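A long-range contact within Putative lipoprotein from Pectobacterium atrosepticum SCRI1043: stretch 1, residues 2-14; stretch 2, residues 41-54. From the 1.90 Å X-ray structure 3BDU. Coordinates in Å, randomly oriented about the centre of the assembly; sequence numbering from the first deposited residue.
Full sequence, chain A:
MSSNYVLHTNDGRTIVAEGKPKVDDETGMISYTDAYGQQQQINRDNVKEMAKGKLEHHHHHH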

ATOM      1  N   SER A   2      33.787   1.438  -6.656  1.00 52.66           N
ATOM      2  CA  SER A   2      32.363   1.882  -6.632  1.00 52.14           C
ATOM      3  C   SER A   2      31.904   2.206  -5.213  1.00 50.91           C
ATOM      4  O   SER A   2      32.213   1.482  -4.264  1.00 51.30           O
ATOM      5  N   SER A   3      31.165   3.302  -5.078  1.00 48.42           N
ATOM      6  CA  SER A   3      30.666   3.740  -3.780  1.00 44.65           C
ATOM      7  C   SER A   3      29.844   2.665  -3.071  1.00 41.52           C
ATOM      8  O   SER A   3      28.925   2.086  -3.651  1.00 41.60           O
ATOM      9  N   ASN A   4      30.186   2.405  -1.813  1.00 37.59           N
ATOM     10  CA  ASN A   4      29.479   1.413  -1.015  1.00 34.28           C
ATOM     11  C   ASN A   4      28.336   2.063  -0.247  1.00 30.97           C
ATOM     12  O   ASN A   4      28.353   3.264   0.021  1.00 30.46           O
ATOM     13  N   TYR A   5      27.350   1.256   0.109  1.00 26.01           N
ATOM     14  CA  TYR A   5      26.207   1.727   0.871  1.00 24.64           C
ATOM     15  C   TYR A   5      25.984   0.763   2.024  1.00 23.73           C
ATOM     16  O   TYR A   5      26.408  -0.394   1.975  1.00 23.25           O
ATOM     17  N   VAL A   6      25.331   1.249   3.070  1.00 22.60           N
ATOM     18  CA  VAL A   6      25.018   0.423   4.221  1.00 21.91           C
ATOM     19  C   VAL A   6      23.506   0.470   4.405  1.00 20.63           C
ATOM     20  O   VAL A   6      22.947   1.540   4.613  1.00 22.49           O
ATOM     21  N   LEU A   7      22.849  -0.680   4.311  1.00 20.42           N
ATOM     22  CA  LEU A   7      21.402  -0.750   4.488  1.00 19.57           C
ATOM     23  C   LEU A   7      21.071  -1.161   5.921  1.00 20.51           C
ATOM     24  O   LEU A   7      21.660  -2.106   6.451  1.00 21.04           O
ATOM     25  N   HIS A   8      20.136  -0.448   6.543  1.00 17.19           N
ATOM     26  CA  HIS A   8      19.694  -0.765   7.895  1.00 20.55           C
ATOM     27  C   HIS A   8      18.292  -1.337   7.743  1.00 20.04           C
ATOM     28  O   HIS A   8      17.401  -0.677   7.213  1.00 19.59           O
ATOM     29  N   THR A   9      18.112  -2.572   8.197  1.00 19.11           N
ATOM     30  CA  THR A   9      16.828  -3.253   8.090  1.00 22.41           C
ATOM     31  C   THR A   9      15.944  -3.006   9.302  1.00 26.82           C
ATOM     32  O   THR A   9      16.414  -2.574  10.358  1.00 27.52           O
ATOM     33  N   ASN A  10      14.658  -3.295   9.155  1.00 27.99           N
ATOM     34  CA  ASN A  10      13.744  -3.102  10.265  1.00 31.11           C
ATOM     35  C   ASN A  10      13.843  -4.229  11.283  1.00 32.17           C
ATOM     36  O   ASN A  10      13.044  -4.305  12.214  1.00 35.86           O
ATOM     37  N   ASP A  11      14.824  -5.107  11.106  1.00 31.57           N
ATOM     38  CA  ASP A  11      15.028  -6.193  12.057  1.00 32.76           C
ATOM     39  C   ASP A  11      16.417  -6.126  12.693  1.00 31.20           C
ATOM     40  O   ASP A  11      16.989  -7.147  13.074  1.00 31.67           O
ATOM     41  N   GLY A  12      16.955  -4.914  12.786  1.00 29.59           N
ATOM     42  CA  GLY A  12      18.251  -4.710  13.414  1.00 28.66           C
ATOM     43  C   GLY A  12      19.514  -5.219  12.741  1.00 27.02           C
ATOM     44  O   GLY A  12      20.483  -5.558  13.426  1.00 26.20           O
ATOM     45  N   ARG A  13      19.524  -5.270  11.414  1.00 24.40           N
ATOM     46  CA  ARG A  13      20.702  -5.720  10.684  1.00 23.63           C
ATOM     47  C   ARG A  13      21.260  -4.573   9.855  1.00 23.14           C
ATOM     48  O   ARG A  13      20.541  -3.636   9.517  1.00 21.81           O
ATOM     49  N   THR A  14      22.547  -4.648   9.550  1.00 22.25           N
ATOM     50  CA  THR A  14      23.206  -3.652   8.719  1.00 24.18           C
ATOM     51  C   THR A  14      23.849  -4.491   7.632  1.00 25.05           C
ATOM     52  O   THR A  14      24.544  -5.468   7.917  1.00 27.20           O
ATOM     53  N   GLN A  41      18.195  -9.416  -2.946  1.00 16.28           N
ATOM     54  CA  GLN A  41      16.990  -8.602  -3.034  1.00 15.27           C
ATOM     55  C   GLN A  41      16.383  -8.612  -1.642  1.00 16.02           C
ATOM     56  O   GLN A  41      16.438  -9.623  -0.944  1.00 17.14           O
ATOM     57  N   ILE A  42      15.813  -7.486  -1.233  1.00 15.30           N
ATOM     58  CA  ILE A  42      15.205  -7.392   0.083  1.00 14.65           C
ATOM     59  C   ILE A  42      13.903  -6.603  -0.010  1.00 14.77           C
ATOM     60  O   ILE A  42      13.837  -5.585  -0.700  1.00 15.62           O
ATOM     61  N   ASN A  43      12.863  -7.088   0.661  1.00 13.18           N
ATOM     62  CA  ASN A  43      11.565  -6.410   0.658  1.00 13.96           C
ATOM     63  C   ASN A  43      11.740  -4.943   1.095  1.00 13.00           C
ATOM     64  O   ASN A  43      12.356  -4.665   2.124  1.00 13.14           O
ATOM     65  N   ARG A  44      11.192  -4.012   0.315  1.00 13.00           N
ATOM     66  CA  ARG A  44      11.297  -2.583   0.621  1.00 15.08           C
ATOM     67  C   ARG A  44      10.791  -2.268   2.026  1.00 15.32           C
ATOM     68  O   ARG A  44      11.253  -1.321   2.658  1.00 15.22           O
ATOM     69  N   ASP A  45       9.826  -3.047   2.503  1.00 13.62           N
ATOM     70  CA  ASP A  45       9.275  -2.815   3.837  1.00 17.43           C
ATOM     71  C   ASP A  45      10.261  -3.160   4.950  1.00 17.52           C
ATOM     72  O   ASP A  45      10.077  -2.746   6.094  1.00 18.72           O
ATOM     73  N   ASN A  46      11.319  -3.888   4.612  1.00 15.26           N
ATOM     74  CA  ASN A  46      12.313  -4.268   5.607  1.00 17.31           C
ATOM     75  C   ASN A  46      13.541  -3.364   5.565  1.00 17.49           C
ATOM     76  O   ASN A  46      14.543  -3.652   6.219  1.00 17.50           O
ATOM     77  N   VAL A  47      13.472  -2.287   4.786  1.00 15.36           N
ATOM     78  CA  VAL A  47      14.590  -1.355   4.694  1.00 15.91           C
ATOM     79  C   VAL A  47      14.184  -0.040   5.347  1.00 18.76           C
ATOM     80  O   VAL A  47      13.335   0.700   4.830  1.00 18.42           O
ATOM     81  N   LYS A  48      14.796   0.242   6.492  1.00 19.80           N
ATOM     82  CA  LYS A  48      14.502   1.452   7.247  1.00 20.75           C
ATOM     83  C   LYS A  48      15.270   2.668   6.742  1.00 20.02           C
ATOM     84  O   LYS A  48      14.685   3.721   6.494  1.00 18.19           O
ATOM     85  N   GLU A  49      16.583   2.520   6.609  1.00 21.33           N
ATOM     86  CA  GLU A  49      17.436   3.614   6.159  1.00 23.00           C
ATOM     87  C   GLU A  49      18.598   3.078   5.344  1.00 22.59           C
ATOM     88  O   GLU A  49      18.883   1.877   5.352  1.00 21.31           O
HETATM   89  N   MSE A  50      19.290   3.987   4.674  1.00 21.66           N
HETATM   90  CA  MSE A  50      20.424   3.620   3.849  1.00 25.14           C
HETATM   91  C   MSE A  50      21.446   4.749   3.872  1.00 23.51           C
HETATM   92  O   MSE A  50      21.116   5.896   3.590  1.00 22.63           O
ATOM     93  N   ALA A  51      22.686   4.416   4.207  1.00 23.54           N
ATOM     94  CA  ALA A  51      23.747   5.410   4.276  1.00 25.85           C
ATOM     95  C   ALA A  51      24.815   5.165   3.215  1.00 27.34           C
ATOM     96  O   ALA A  51      25.247   4.031   3.006  1.00 26.29           O
ATOM     97  N   LYS A  52      25.227   6.233   2.540  1.00 28.76           N
ATOM     98  CA  LYS A  52      26.251   6.138   1.509  1.00 32.63           C
ATOM     99  C   LYS A  52      27.628   6.252   2.163  1.00 34.62           C
ATOM    100  O   LYS A  52      27.965   7.287   2.738  1.00 32.89           O
ATOM    101  N   GLY A  53      28.410   5.180   2.075  1.00 38.56           N
ATOM    102  CA  GLY A  53      29.737   5.163   2.671  1.00 42.95           C
ATOM    103  C   GLY A  53      30.007   3.828   3.347  1.00 45.61           C
ATOM    104  O   GLY A  53      29.259   2.870   3.146  1.00 45.65           O
ATOM    105  N   LYS A  54      31.066   3.759   4.152  1.00 47.84           N
ATOM    106  CA  LYS A  54      31.417   2.522   4.849  1.00 49.82           C
ATOM    107  C   LYS A  54      30.759   2.394   6.223  1.00 51.21           C
ATOM    108  O   LYS A  54      31.419   1.875   7.151  1.00 52.10           O
TER

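Side-chain packing between antiparallel strands 4-9 and 47-52. Ser3 (chi1 p) points toward the second stretch, its OG 2.9 Å from Lys52 NZ. The CA-to-CB bond of Asn4 points sideways; its O accepts a hydrogen bond from Gly53 N at 2.8 Å. Tyr5 (chi1 m) shares a sheet face with Leu7, Thr9, Val47, Met50 and Lys52. Lys52, extended through chi3 and turned to p at chi4, lays CG over one face of the Tyr5 ring, 4.0 Å from its centroid, and so brings NZ to Tyr5 OH, to which it donates a hydrogen bond of 2.9 Å. Tyr5 CD1 also packs 4.1 Å from CG of Met50, a selenomethionine. Val6 (t) projects from the other face, beside Ala51, and its CG2 reaches Gly53 O at 3.6 Å. Leu7 (m, p) is buried; its CG lies 3.4 Å from Met50 CE, the Met50 chain (t, t, m) bending at its tip, while Leu7 CD2 meets Ile42 CG2 at 4.4 Å. His8 (m) returns to the Val6 face, its CB 4.5 Å from Glu49 CB and its CE1 4.4 Å from Ala51 CB. A beta bulge follows, shifting the register so that Thr9 pairs with Val47. Thr9 (p) sets CG2 3.9 Å from Ile42 CD1, whose side chain is fully extended (t, t), and Thr9 OG1 donates a very short 2.4 Å hydrogen bond to Asp11 OD1. Asn10 (m) uses ND2 to hydrogen-bond Asp45 O at 2.8 Å, and its OD1 lies 3.3 Å from Lys48 CB; the CA-to-CB bond of Lys48 points toward the first stretch, but its all-t chain then runs off from it. The CA-to-CB bond of Asp11 (p) points sideways, but its carboxylate nears the buried Asn46 side chain. Arg13 (m, t, m) holds that carboxylate through a salt bridge, NE to Asp11 OD1 at 3.0 Å.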

ATOM      1  CB  SER A   2      31.468   0.797  -7.238  1.00 52.68           C
ATOM      2  OG  SER A   2      31.757  -0.475  -6.681  1.00 54.21           O
ATOM      3  CB  SER A   3      29.821   5.007  -3.947  1.00 46.69           C
ATOM      4  OG  SER A   3      28.725   4.774  -4.818  1.00 49.31           O
ATOM      5  CB  ASN A   4      30.427   0.749  -0.013  1.00 37.36           C
ATOM      6  CG  ASN A   4      31.454  -0.142  -0.679  1.00 40.01           C
ATOM      7  OD1 ASN A   4      31.107  -1.103  -1.367  1.00 41.78           O
ATOM      8  ND2 ASN A   4      32.728   0.172  -0.475  1.00 42.67           N
ATOM      9  CB  TYR A   5      24.949   1.769  -0.004  1.00 23.38           C
ATOM     10  CG  TYR A   5      24.914   2.909  -0.991  1.00 23.50           C
ATOM     11  CD1 TYR A   5      24.071   4.004  -0.791  1.00 23.23           C
ATOM     12  CD2 TYR A   5      25.738   2.910  -2.116  1.00 21.54           C
ATOM     13  CE1 TYR A   5      24.049   5.075  -1.689  1.00 24.20           C
ATOM     14  CE2 TYR A   5      25.722   3.973  -3.017  1.00 22.60           C
ATOM     15  CZ  TYR A   5      24.876   5.050  -2.797  1.00 23.18           C
ATOM     16  OH  TYR A   5      24.861   6.094  -3.685  1.00 27.71           O
ATOM     17  CB  VAL A   6      25.666   0.952   5.516  1.00 22.96           C
ATOM     18  CG1 VAL A   6      25.243   0.074   6.681  1.00 23.60           C
ATOM     19  CG2 VAL A   6      27.194   0.967   5.389  1.00 24.53           C
ATOM     20  CB  LEU A   7      20.777  -1.786   3.543  1.00 23.46           C
ATOM     21  CG  LEU A   7      20.747  -1.584   2.025  1.00 25.88           C
ATOM     22  CD1 LEU A   7      22.166  -1.391   1.501  1.00 31.55           C
ATOM     23  CD2 LEU A   7      20.094  -2.793   1.368  1.00 27.16           C
ATOM     24  CB  HIS A   8      19.674   0.493   8.770  1.00 22.68           C
ATOM     25  CG  HIS A   8      21.014   1.145   8.896  1.00 26.58           C
ATOM     26  ND1 HIS A   8      21.667   1.720   7.825  1.00 29.54           N
ATOM     27  CD2 HIS A   8      21.851   1.269   9.954  1.00 29.29           C
ATOM     28  CE1 HIS A   8      22.845   2.165   8.215  1.00 30.05           C
ATOM     29  NE2 HIS A   8      22.984   1.905   9.504  1.00 28.78           N
ATOM     30  CB  THR A   9      17.015  -4.763   7.981  1.00 20.58           C
ATOM     31  OG1 THR A   9      17.468  -5.262   9.243  1.00 20.38           O
ATOM     32  CG2 THR A   9      18.049  -5.102   6.911  1.00 20.18           C
ATOM     33  CB  ASN A  10      12.305  -2.931   9.764  1.00 30.44           C
ATOM     34  CG  ASN A  10      12.016  -1.505   9.318  1.00 31.40           C
ATOM     35  OD1 ASN A  10      12.392  -0.542   9.997  1.00 31.57           O
ATOM     36  ND2 ASN A  10      11.336  -1.358   8.187  1.00 30.96           N
ATOM     37  CB  ASP A  11      14.803  -7.569  11.408  1.00 33.62           C
ATOM     38  CG  ASP A  11      15.555  -7.747  10.102  1.00 34.83           C
ATOM     39  OD1 ASP A  11      16.756  -7.419  10.034  1.00 33.95           O
ATOM     40  OD2 ASP A  11      14.939  -8.246   9.140  1.00 37.37           O
ATOM     41  CB  ARG A  13      20.359  -6.870   9.734  1.00 24.43           C
ATOM     42  CG  ARG A  13      20.355  -8.263  10.348  1.00 25.47           C
ATOM     43  CD  ARG A  13      20.100  -9.296   9.257  1.00 27.25           C
ATOM     44  NE  ARG A  13      18.803  -9.063   8.630  1.00 33.44           N
ATOM     45  CZ  ARG A  13      18.500  -9.365   7.372  1.00 32.80           C
ATOM     46  NH1 ARG A  13      19.401  -9.922   6.574  1.00 34.40           N
ATOM     47  NH2 ARG A  13      17.287  -9.104   6.910  1.00 34.25           N
ATOM     48  CB  THR A  14      24.290  -2.869   9.482  1.00 23.78           C
ATOM     49  OG1 THR A  14      25.238  -3.785  10.039  1.00 27.57           O
ATOM     50  CG2 THR A  14      23.663  -2.045  10.600  1.00 24.57           C
ATOM     51  CB  GLN A  41      15.990  -9.186  -4.031  1.00 15.87           C
ATOM     52  CG  GLN A  41      16.535  -9.368  -5.445  1.00 18.76           C
ATOM     53  CD  GLN A  41      15.694  -8.649  -6.486  1.00 18.64           C
ATOM     54  OE1 GLN A  41      14.647  -8.086  -6.168  1.00 17.26           O
ATOM     55  NE2 GLN A  41      16.149  -8.668  -7.740  1.00 16.55           N
ATOM     56  CB  ILE A  42      16.174  -6.711   1.084  1.00 14.39           C
ATOM     57  CG1 ILE A  42      15.517  -6.608   2.459  1.00 13.59           C
ATOM     58  CG2 ILE A  42      16.570  -5.317   0.575  1.00 17.03           C
ATOM     59  CD1 ILE A  42      16.457  -6.088   3.530  1.00 14.16           C
ATOM     60  CB  ASN A  43      10.600  -7.133   1.607  1.00 13.95           C
ATOM     61  CG  ASN A  43       9.158  -6.669   1.450  1.00 14.50           C
ATOM     62  OD1 ASN A  43       8.863  -5.477   1.550  1.00 17.86           O
ATOM     63  ND2 ASN A  43       8.252  -7.612   1.205  1.00 13.78           N
ATOM     64  CB  ARG A  44      10.480  -1.751  -0.381  1.00 17.62           C
ATOM     65  CG  ARG A  44      10.899  -1.884  -1.837  1.00 21.21           C
ATOM     66  CD  ARG A  44       9.883  -1.198  -2.755  1.00 26.60           C
ATOM     67  NE  ARG A  44       9.686   0.203  -2.394  1.00 28.81           N
ATOM     68  CZ  ARG A  44       8.853   1.027  -3.019  1.00 31.56           C
ATOM     69  NH1 ARG A  44       8.130   0.588  -4.042  1.00 33.08           N
ATOM     70  NH2 ARG A  44       8.748   2.292  -2.623  1.00 30.69           N
ATOM     71  CB  ASP A  45       7.980  -3.607   4.029  1.00 19.63           C
ATOM     72  CG  ASP A  45       6.885  -3.158   3.079  1.00 23.98           C
ATOM     73  OD1 ASP A  45       6.823  -1.944   2.791  1.00 23.99           O
ATOM     74  OD2 ASP A  45       6.082  -4.009   2.632  1.00 27.11           O
ATOM     75  CB  ASN A  46      12.756  -5.720   5.414  1.00 20.21           C
ATOM     76  CG  ASN A  46      13.457  -6.285   6.647  1.00 26.67           C
ATOM     77  OD1 ASN A  46      14.175  -7.284   6.568  1.00 30.04           O
ATOM     78  ND2 ASN A  46      13.235  -5.651   7.800  1.00 26.63           N
ATOM     79  CB  VAL A  47      15.015  -1.102   3.226  1.00 17.28           C
ATOM     80  CG1 VAL A  47      16.177  -0.112   3.188  1.00 19.13           C
ATOM     81  CG2 VAL A  47      15.432  -2.418   2.569  1.00 16.48           C
ATOM     82  CB  LYS A  48      14.824   1.219   8.727  1.00 24.23           C
ATOM     83  CG  LYS A  48      14.511   2.395   9.630  1.00 28.31           C
ATOM     84  CD  LYS A  48      14.779   2.044  11.085  1.00 31.39           C
ATOM     85  CE  LYS A  48      14.312   3.158  12.016  1.00 34.93           C
ATOM     86  NZ  LYS A  48      14.604   2.854  13.449  1.00 37.76           N
ATOM     87  CB  GLU A  49      18.006   4.375   7.357  1.00 25.09           C
ATOM     88  CG  GLU A  49      16.987   4.821   8.375  1.00 30.54           C
ATOM     89  CD  GLU A  49      17.642   5.417   9.605  1.00 32.56           C
ATOM     90  OE1 GLU A  49      18.088   6.581   9.543  1.00 32.69           O
ATOM     91  OE2 GLU A  49      17.722   4.711  10.632  1.00 34.49           O
HETATM   92  CB  MSE A  50      19.941   3.371   2.427  1.00 27.70           C
HETATM   93  CG  MSE A  50      20.944   2.722   1.519  1.00 35.93           C
HETATM   94 SE   MSE A  50      20.092   2.360  -0.169  1.00 46.81          SE
HETATM   95  CE  MSE A  50      18.989   0.879   0.374  1.00 39.32           C
ATOM     96  CB  ALA A  51      24.374   5.394   5.670  1.00 27.55           C
ATOM     97  CB  LYS A  52      26.068   7.258   0.481  1.00 32.23           C
ATOM     98  CG  LYS A  52      27.040   7.193  -0.685  1.00 33.26           C
ATOM     99  CD  LYS A  52      26.857   8.392  -1.608  1.00 35.27           C
ATOM    100  CE  LYS A  52      27.793   8.329  -2.801  1.00 35.68           C
ATOM    101  NZ  LYS A  52      27.507   7.158  -3.665  1.00 37.16           N
ATOM    102  CB  LYS A  54      32.944   2.419   4.988  1.00 50.75           C
ATOM    103  CG  LYS A  54      33.635   3.708   5.439  1.00 52.00           C
ATOM    104  CD  LYS A  54      33.467   3.981   6.930  1.00 52.99           C
ATOM    105  CE  LYS A  54      34.268   2.990   7.771  1.00 54.80           C
ATOM    106  NZ  LYS A  54      34.110   3.227   9.237  1.00 54.56           N
TER